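Local structure of interleukin-20 receptor subunit beta (Homo sapiens, 6DF3) at residues 1-6 against 89-94; 31-36 against 55-60; 50-55 against 66-71. The protein pairs with IL20RA to form a receptor for the cytokines IL-19, IL-20 and IL-24, or with IL22RA1 to form one for IL-20 and IL-24. The protein carries 1 engineered substitution. All blocks are in the same frame, centred on the assembly; numbering follows the deposited sequence.

Interaction 1. Residues 1-6 against 89-94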
# COMPACT_ATOMS: atom_id res chain seq x y z
N LEU C 1 18.23 -30.58 26.08
CA LEU C 1 18.02 -30.39 24.61
C LEU C 1 19.15 -29.59 23.97
O LEU C 1 19.33 -28.43 24.28
CB LEU C 1 16.69 -29.70 24.27
CG LEU C 1 15.46 -30.51 23.78
CD1 LEU C 1 14.52 -29.59 23.00
CD2 LEU C 1 15.75 -31.76 22.95
N PRO C 2 19.94 -30.23 23.08
CA PRO C 2 20.82 -29.51 22.14
C PRO C 2 20.12 -28.36 21.39
O PRO C 2 18.98 -28.54 20.95
CB PRO C 2 21.18 -30.61 21.12
CG PRO C 2 21.17 -31.90 21.94
CD PRO C 2 20.32 -31.66 23.17
N ALA C 3 20.77 -27.21 21.22
CA ALA C 3 20.17 -26.18 20.32
C ALA C 3 20.33 -26.58 18.86
O ALA C 3 21.23 -27.35 18.52
CB ALA C 3 20.80 -24.84 20.55
N PRO C 4 19.42 -26.12 18.00
CA PRO C 4 19.58 -26.40 16.56
C PRO C 4 20.82 -25.69 16.00
O PRO C 4 21.14 -24.62 16.48
CB PRO C 4 18.30 -25.81 15.92
CG PRO C 4 17.49 -25.22 17.04
CD PRO C 4 18.29 -25.22 18.30
N GLN C 5 21.47 -26.29 15.00
CA GLN C 5 22.74 -25.84 14.45
C GLN C 5 22.55 -25.68 12.94
O GLN C 5 21.51 -26.06 12.40
CB GLN C 5 23.83 -26.87 14.75
CG GLN C 5 24.21 -27.04 16.25
CD GLN C 5 24.64 -25.72 16.92
OE1 GLN C 5 25.27 -24.87 16.29
NE2 GLN C 5 24.28 -25.54 18.20
N ASN C 6 23.56 -25.09 12.29
CA ASN C 6 23.61 -24.93 10.84
C ASN C 6 22.41 -24.10 10.32
O ASN C 6 21.67 -24.49 9.45
CB ASN C 6 23.76 -26.31 10.18
CG ASN C 6 24.89 -27.16 10.84
OD1 ASN C 6 24.68 -28.08 11.69
ND2 ASN C 6 26.12 -26.81 10.48
N ALA C 89 18.77 -23.76 24.31
CA ALA C 89 19.17 -22.39 24.30
C ALA C 89 18.80 -21.83 22.89
O ALA C 89 18.41 -22.59 21.99
CB ALA C 89 20.67 -22.30 24.58
N TRP C 90 18.84 -20.51 22.70
CA TRP C 90 18.56 -19.93 21.37
C TRP C 90 19.78 -20.08 20.47
O TRP C 90 20.89 -19.90 20.94
CB TRP C 90 18.22 -18.45 21.45
CG TRP C 90 16.90 -18.14 22.04
CD1 TRP C 90 16.66 -17.66 23.31
CD2 TRP C 90 15.60 -18.28 21.41
NE1 TRP C 90 15.33 -17.50 23.50
CE2 TRP C 90 14.65 -17.83 22.34
CE3 TRP C 90 15.17 -18.72 20.16
CZ2 TRP C 90 13.28 -17.84 22.08
CZ3 TRP C 90 13.79 -18.73 19.88
CH2 TRP C 90 12.87 -18.32 20.86
N SER C 91 19.57 -20.36 19.19
CA SER C 91 20.63 -20.34 18.19
C SER C 91 20.37 -19.14 17.24
O SER C 91 19.27 -19.05 16.67
CB SER C 91 20.62 -21.59 17.29
OG SER C 91 21.25 -22.71 17.81
N ILE C 92 21.40 -18.32 17.04
CA ILE C 92 21.30 -17.13 16.28
C ILE C 92 21.85 -17.35 14.89
O ILE C 92 22.84 -17.89 14.74
CB ILE C 92 21.97 -15.97 17.02
CG1 ILE C 92 21.28 -15.86 18.38
CG2 ILE C 92 21.79 -14.65 16.31
CD1 ILE C 92 21.87 -14.76 19.22
N LEU C 93 21.14 -16.93 13.87
CA LEU C 93 21.70 -16.92 12.50
C LEU C 93 23.01 -16.09 12.46
O LEU C 93 23.03 -15.00 12.96
CB LEU C 93 20.65 -16.37 11.53
CG LEU C 93 20.98 -16.25 10.07
CD1 LEU C 93 21.01 -17.63 9.50
CD2 LEU C 93 19.97 -15.36 9.35
N LYS C 94 24.05 -16.63 11.86
CA LYS C 94 25.42 -16.09 11.96
C LYS C 94 25.49 -14.74 11.24
O LYS C 94 25.88 -13.76 11.87
CB LYS C 94 26.46 -17.08 11.36
CG LYS C 94 27.91 -16.80 11.77
CD LYS C 94 28.95 -17.75 11.14
CE LYS C 94 28.72 -19.24 11.45
NZ LYS C 94 28.72 -19.62 12.89
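Ser91 OG is where the two segments come together: the carbonyl oxygen of Pro4 lies against it, and the methyl of Ala3 and the ring carbon CD of Pro4 are close by. Ser91 OG donates to Pro4 O; at 2.3 Å from Ser91 OG to Pro4 O the modelled separation is implausibly short, so the length is doubtful and nothing should be built on it. With OG anti to its own carbonyl carbon and beside the backbone N (chi1 -83°), Ser91 turns its hydroxyl to the carbonyl of Pro4. Ala3 makes its closest contacts with its methyl, directed at 89-94: Ala3 CB sits 3.5 Å from Ser91 OG and touches Ala89 O at 3.6 Å. The ring of Pro4 adds a looser contact, Pro4 CD being 3.9 Å from Ser91 OG. The amide of Gln5 approaches from a chain bent at chi2, Gln5 NE2 still 4.2 Å from Ser91 OG.

This is a small surface contact that lays the N-terminal segment of the first fibronectin type III domain over the face of its sheet, beside the outermost strand 86-98. That strand is bonded through the backbone of Ser91 to Val79 of strand 74-83. Pro4 is buried, packing on Val79 and on Trp20, while Leu1 reaches over to Ala81 and Leu83; strand 8-12 begins just beyond.

Interaction 2. Residues 31-36 against 55-60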
# COMPACT_ATOMS: atom_id res chain seq x y z
N TYR C 31 9.67 -29.90 18.54
CA TYR C 31 9.11 -28.66 17.98
C TYR C 31 10.12 -27.50 18.01
O TYR C 31 11.07 -27.49 18.80
CB TYR C 31 7.80 -28.33 18.72
CG TYR C 31 6.64 -29.33 18.40
CD1 TYR C 31 6.19 -29.51 17.06
CD2 TYR C 31 5.98 -30.06 19.41
CE1 TYR C 31 5.16 -30.40 16.74
CE2 TYR C 31 4.94 -30.95 19.10
CZ TYR C 31 4.54 -31.10 17.77
OH TYR C 31 3.52 -31.94 17.40
N TYR C 32 9.93 -26.52 17.15
CA TYR C 32 10.87 -25.40 17.06
C TYR C 32 10.13 -24.08 17.19
O TYR C 32 8.99 -24.00 16.75
CB TYR C 32 11.62 -25.45 15.70
CG TYR C 32 12.38 -26.72 15.49
CD1 TYR C 32 13.57 -26.93 16.15
CD2 TYR C 32 11.88 -27.74 14.67
CE1 TYR C 32 14.27 -28.11 16.02
CE2 TYR C 32 12.59 -28.93 14.51
CZ TYR C 32 13.79 -29.11 15.20
OH TYR C 32 14.51 -30.27 15.11
N SER C 33 10.76 -23.04 17.73
CA SER C 33 10.18 -21.66 17.72
C SER C 33 11.18 -20.71 17.11
O SER C 33 12.37 -20.79 17.43
CB SER C 33 9.80 -21.18 19.12
OG SER C 33 9.02 -22.19 19.74
N VAL C 34 10.69 -19.86 16.22
CA VAL C 34 11.52 -18.85 15.60
C VAL C 34 11.17 -17.41 16.04
O VAL C 34 10.01 -17.07 16.10
CB VAL C 34 11.42 -18.93 14.09
CG1 VAL C 34 12.28 -17.86 13.46
CG2 VAL C 34 11.80 -20.31 13.63
N GLU C 35 12.19 -16.58 16.30
CA GLU C 35 11.97 -15.16 16.57
C GLU C 35 12.92 -14.31 15.74
O GLU C 35 13.92 -14.83 15.28
CB GLU C 35 12.17 -14.87 18.02
CG GLU C 35 11.11 -15.55 18.85
CD GLU C 35 11.25 -15.23 20.34
OE1 GLU C 35 12.33 -14.74 20.75
OE2 GLU C 35 10.28 -15.52 21.09
N TYR C 36 12.60 -13.01 15.55
CA TYR C 36 13.42 -12.12 14.69
C TYR C 36 13.50 -10.74 15.26
O TYR C 36 12.72 -10.39 16.17
CB TYR C 36 12.79 -12.02 13.29
CG TYR C 36 11.42 -11.31 13.21
CD1 TYR C 36 10.28 -11.97 13.47
CD2 TYR C 36 11.32 -9.96 12.91
CE1 TYR C 36 9.01 -11.36 13.39
CE2 TYR C 36 10.09 -9.29 12.85
CZ TYR C 36 8.94 -10.01 13.08
OH TYR C 36 7.73 -9.39 13.09
N CYS C 55 5.64 -19.58 12.91
CA CYS C 55 6.51 -20.58 13.59
C CYS C 55 6.73 -20.43 15.05
O CYS C 55 7.84 -20.25 15.50
CB CYS C 55 7.86 -20.64 12.90
SG CYS C 55 7.65 -20.88 11.13
N SER C 56 5.69 -20.61 15.81
CA SER C 56 5.82 -20.84 17.22
C SER C 56 5.36 -22.29 17.36
O SER C 56 4.33 -22.66 16.83
CB SER C 56 4.99 -19.78 17.99
OG SER C 56 5.31 -18.43 17.52
N LEU C 57 6.19 -23.13 17.95
CA LEU C 57 5.94 -24.56 18.06
C LEU C 57 5.65 -25.34 16.71
O LEU C 57 5.06 -26.42 16.76
CB LEU C 57 4.89 -24.80 19.16
CG LEU C 57 5.29 -24.48 20.63
CD1 LEU C 57 5.93 -23.11 20.89
CD2 LEU C 57 4.09 -24.64 21.55
N THR C 58 6.08 -24.79 15.55
CA THR C 58 6.29 -25.53 14.27
C THR C 58 7.16 -26.81 14.41
O THR C 58 8.00 -26.92 15.32
CB THR C 58 7.00 -24.64 13.21
OG1 THR C 58 7.22 -25.36 12.00
CG2 THR C 58 8.37 -24.11 13.67
N GLU C 59 6.98 -27.76 13.48
CA GLU C 59 7.53 -29.12 13.62
C GLU C 59 8.73 -29.39 12.73
O GLU C 59 9.72 -29.92 13.19
CB GLU C 59 6.44 -30.19 13.38
CG GLU C 59 6.81 -31.55 13.95
CD GLU C 59 5.85 -32.68 13.53
OE1 GLU C 59 4.71 -32.74 14.05
OE2 GLU C 59 6.26 -33.54 12.71
N GLY C 60 8.65 -29.07 11.44
CA GLY C 60 9.72 -29.45 10.50
C GLY C 60 10.97 -28.63 10.80
O GLY C 60 10.87 -27.69 11.58
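Tyr32 N and Val34 N, two residues apart on one edge of strand 31-37, each give a hydrogen bond to the segment 55-60, and the firm part of the contact is built round them. Tyr32 N reaches Thr58 O over 2.7 Å, and Val34 N reaches Cys55 O over 3.0 Å; both bonds are nearly straight. Between them the packing stays close. Thr58 has OG1 anti to its backbone N (chi1 179°), which leaves CG2 in the crowded position between N and the carbonyl carbon and sets Thr58 CG2 3.1 Å from Tyr32 O. On the inner side Val34 CG2 lies 4.0 Å from Cys55 CB, whose sulfur continues into the disulfide with Cys63.

Strand 31-37 is an inner strand of the four-stranded sheet in the first fibronectin type III domain. Its other edge pairs with strand 74-83. On this edge the short strand 50-51 binds near Tyr36, and the irregular chain of 55-60 takes over further along, without forming a regular strand. Tyr32 turns its ring inward, where it meets Trp20 edge-to-face and its OH is bonded to Val23 N; Glu59 O sits at the ring's edge, 3.3 Å from Tyr32 CE2.

Toward the exposed Leu57 the polar grip is weak. Leu57 N makes a weak hydrogen bond to Ser33 OG, 3.5 Å long, and Leu57 CD1 rests against the same hydroxyl. At the solvent-exposed end the Tyr31 ring still packs closely on Glu59, with Glu59 CG 3.4 Å from Tyr31 CE1. The two side chains cross obliquely, ring and carboxylate planes 55° apart, and Glu59 OE1 stays 3.6 Å from Tyr31 OH.

Interaction 3. Residues 50-55 against 66-71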
# COMPACT_ATOMS: atom_id res chain seq x y z
N ILE C 50 10.91 -10.61 18.34
CA ILE C 50 9.50 -10.71 18.00
C ILE C 50 9.15 -12.12 17.51
O ILE C 50 9.86 -12.70 16.68
CB ILE C 50 9.22 -9.70 16.87
CG1 ILE C 50 9.71 -8.34 17.33
CG2 ILE C 50 7.76 -9.74 16.43
CD1 ILE C 50 9.84 -7.40 16.19
N PRO C 51 8.01 -12.66 17.96
CA PRO C 51 7.60 -13.96 17.45
C PRO C 51 7.31 -13.97 15.99
O PRO C 51 6.66 -13.06 15.50
CB PRO C 51 6.28 -14.26 18.22
CG PRO C 51 6.41 -13.46 19.47
CD PRO C 51 7.22 -12.24 19.14
N SER C 52 7.76 -15.01 15.32
CA SER C 52 7.49 -15.25 13.95
C SER C 52 5.99 -15.41 13.71
O SER C 52 5.26 -15.88 14.57
CB SER C 52 8.18 -16.56 13.57
OG SER C 52 8.03 -16.77 12.17
N SER C 53 5.53 -15.05 12.52
CA SER C 53 4.10 -15.16 12.20
C SER C 53 3.63 -16.63 12.22
O SER C 53 2.69 -16.98 12.93
CB SER C 53 3.81 -14.49 10.85
OG SER C 53 3.86 -13.06 10.93
N TRP C 54 4.34 -17.50 11.52
CA TRP C 54 3.90 -18.90 11.34
C TRP C 54 4.70 -19.97 12.04
O TRP C 54 4.45 -21.16 11.79
CB TRP C 54 3.84 -19.23 9.85
CG TRP C 54 3.04 -18.27 9.13
CD1 TRP C 54 3.46 -17.45 8.14
CD2 TRP C 54 1.66 -17.96 9.36
NE1 TRP C 54 2.43 -16.66 7.71
CE2 TRP C 54 1.31 -16.95 8.43
CE3 TRP C 54 0.69 -18.42 10.27
CZ2 TRP C 54 0.01 -16.40 8.36
CZ3 TRP C 54 -0.60 -17.90 10.20
CH2 TRP C 54 -0.93 -16.88 9.25
N CYS C 55 5.64 -19.58 12.91
CA CYS C 55 6.51 -20.58 13.59
C CYS C 55 6.73 -20.43 15.05
O CYS C 55 7.84 -20.25 15.50
CB CYS C 55 7.86 -20.64 12.90
SG CYS C 55 7.65 -20.88 11.13
N THR C 66 8.74 -15.29 5.38
CA THR C 66 8.44 -14.26 4.39
C THR C 66 7.64 -13.11 4.99
O THR C 66 7.97 -11.96 4.80
CB THR C 66 7.73 -14.90 3.21
OG1 THR C 66 8.58 -15.94 2.63
CG2 THR C 66 7.31 -13.81 2.15
N ASP C 67 6.59 -13.43 5.70
CA ASP C 67 5.70 -12.42 6.27
C ASP C 67 6.29 -11.60 7.42
O ASP C 67 5.76 -10.58 7.70
CB ASP C 67 4.40 -13.03 6.68
CG ASP C 67 3.65 -13.63 5.51
OD1 ASP C 67 3.94 -13.35 4.30
OD2 ASP C 67 2.82 -14.45 5.82
N ASP C 68 7.42 -12.02 8.00
CA ASP C 68 8.08 -11.28 9.02
C ASP C 68 9.12 -10.32 8.45
O ASP C 68 9.48 -9.38 9.09
CB ASP C 68 8.82 -12.25 9.94
CG ASP C 68 7.90 -13.36 10.48
OD1 ASP C 68 6.80 -13.05 11.02
OD2 ASP C 68 8.28 -14.55 10.40
N ILE C 69 9.69 -10.61 7.28
CA ILE C 69 10.68 -9.74 6.70
C ILE C 69 9.94 -8.69 5.87
O ILE C 69 9.43 -9.02 4.79
CB ILE C 69 11.68 -10.54 5.80
CG1 ILE C 69 12.30 -11.75 6.53
CG2 ILE C 69 12.79 -9.64 5.31
CD1 ILE C 69 12.76 -11.51 7.91
N THR C 70 9.82 -7.44 6.37
CA THR C 70 8.88 -6.47 5.76
C THR C 70 9.52 -5.15 5.45
O THR C 70 8.85 -4.14 5.06
CB THR C 70 7.70 -6.20 6.70
OG1 THR C 70 8.21 -5.91 7.95
CG2 THR C 70 6.79 -7.42 6.88
N ALA C 71 10.84 -5.16 5.52
CA ALA C 71 11.63 -4.06 5.07
C ALA C 71 12.97 -4.56 4.42
O ALA C 71 13.55 -5.59 4.79
CB ALA C 71 11.90 -3.15 6.23
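Asp68 OD1 takes two donors from Ser53 and also has a salt-bridge partner, a basic side chain of another protein chain; together they probably stabilise the carboxylate in its charged form. The backbone N of Ser53 gives a hydrogen bond of 2.8 Å to Asp68 OD1, using the oxygen's syn lone pair, though it is bent to 142° at the hydrogen. The hydroxyl of the same residue adds a second bond, Ser53 OG to Asp68 OD1 at 2.9 Å, also from the syn side but out of the carboxylate plane. Ser53 can offer both groups to one acceptor because OG stands beside its own backbone N, anti to the carbonyl carbon. The other carboxylate oxygen faces the preceding residue, Asp68 OD2 lying 2.9 Å from Ser52 OG.

These links bridge two irregular pieces of the first fibronectin type III domain: the chain leaving the short edge strand 50-51, and the loop between strands 62-64 and 74-83. Residues 66-68 of that loop have helical backbone angles and just a weak bond from Ile69 N to Thr66 O. Asp67 and Asp68 both direct their side chains at 50-55.

Asp67 is the more exposed of the two and serves a different donor. Trp54 NE1 points at Asp67 OD2 across 2.9 Å with an angle of 168° at the hydrogen. The acceptor lies in the plane of the indole, at its edge; from the carboxylate's side the donor comes on the anti side and clearly out of its plane, the two planes being 69° apart.

In the other protein chain a basic side chain is hydrogen-bonded to Ser53 OG, and polar ones to Thr70 OG1 and Thr70 O. Both segments thus form part of a surface that another protein contacts, consistent with a cytokine-receptor interface.

In the fold
From the N terminus, segment 1-6 has the most distant partner: 89-94 is the last segment along the chain, so interaction 1 closes the widest loop and encloses both other contacts. Interaction 2 closes a loop of 18 residues, with helix 39-44 and strand 50-51, and interaction 3 one of 10, with strand 62-64. These two cross, since their segments alternate, and share Cys55. They also touch where strands 31-37 and 50-51 pair. Interaction 1 meets interaction 2 through Trp90, packed on Glu35 and Ser33, but stays about 8 Å from interaction 3 at the nearest atoms. Together they tie the N-terminal segment, both outermost strands of this sheet and the connecting loops into the first fibronectin type III domain.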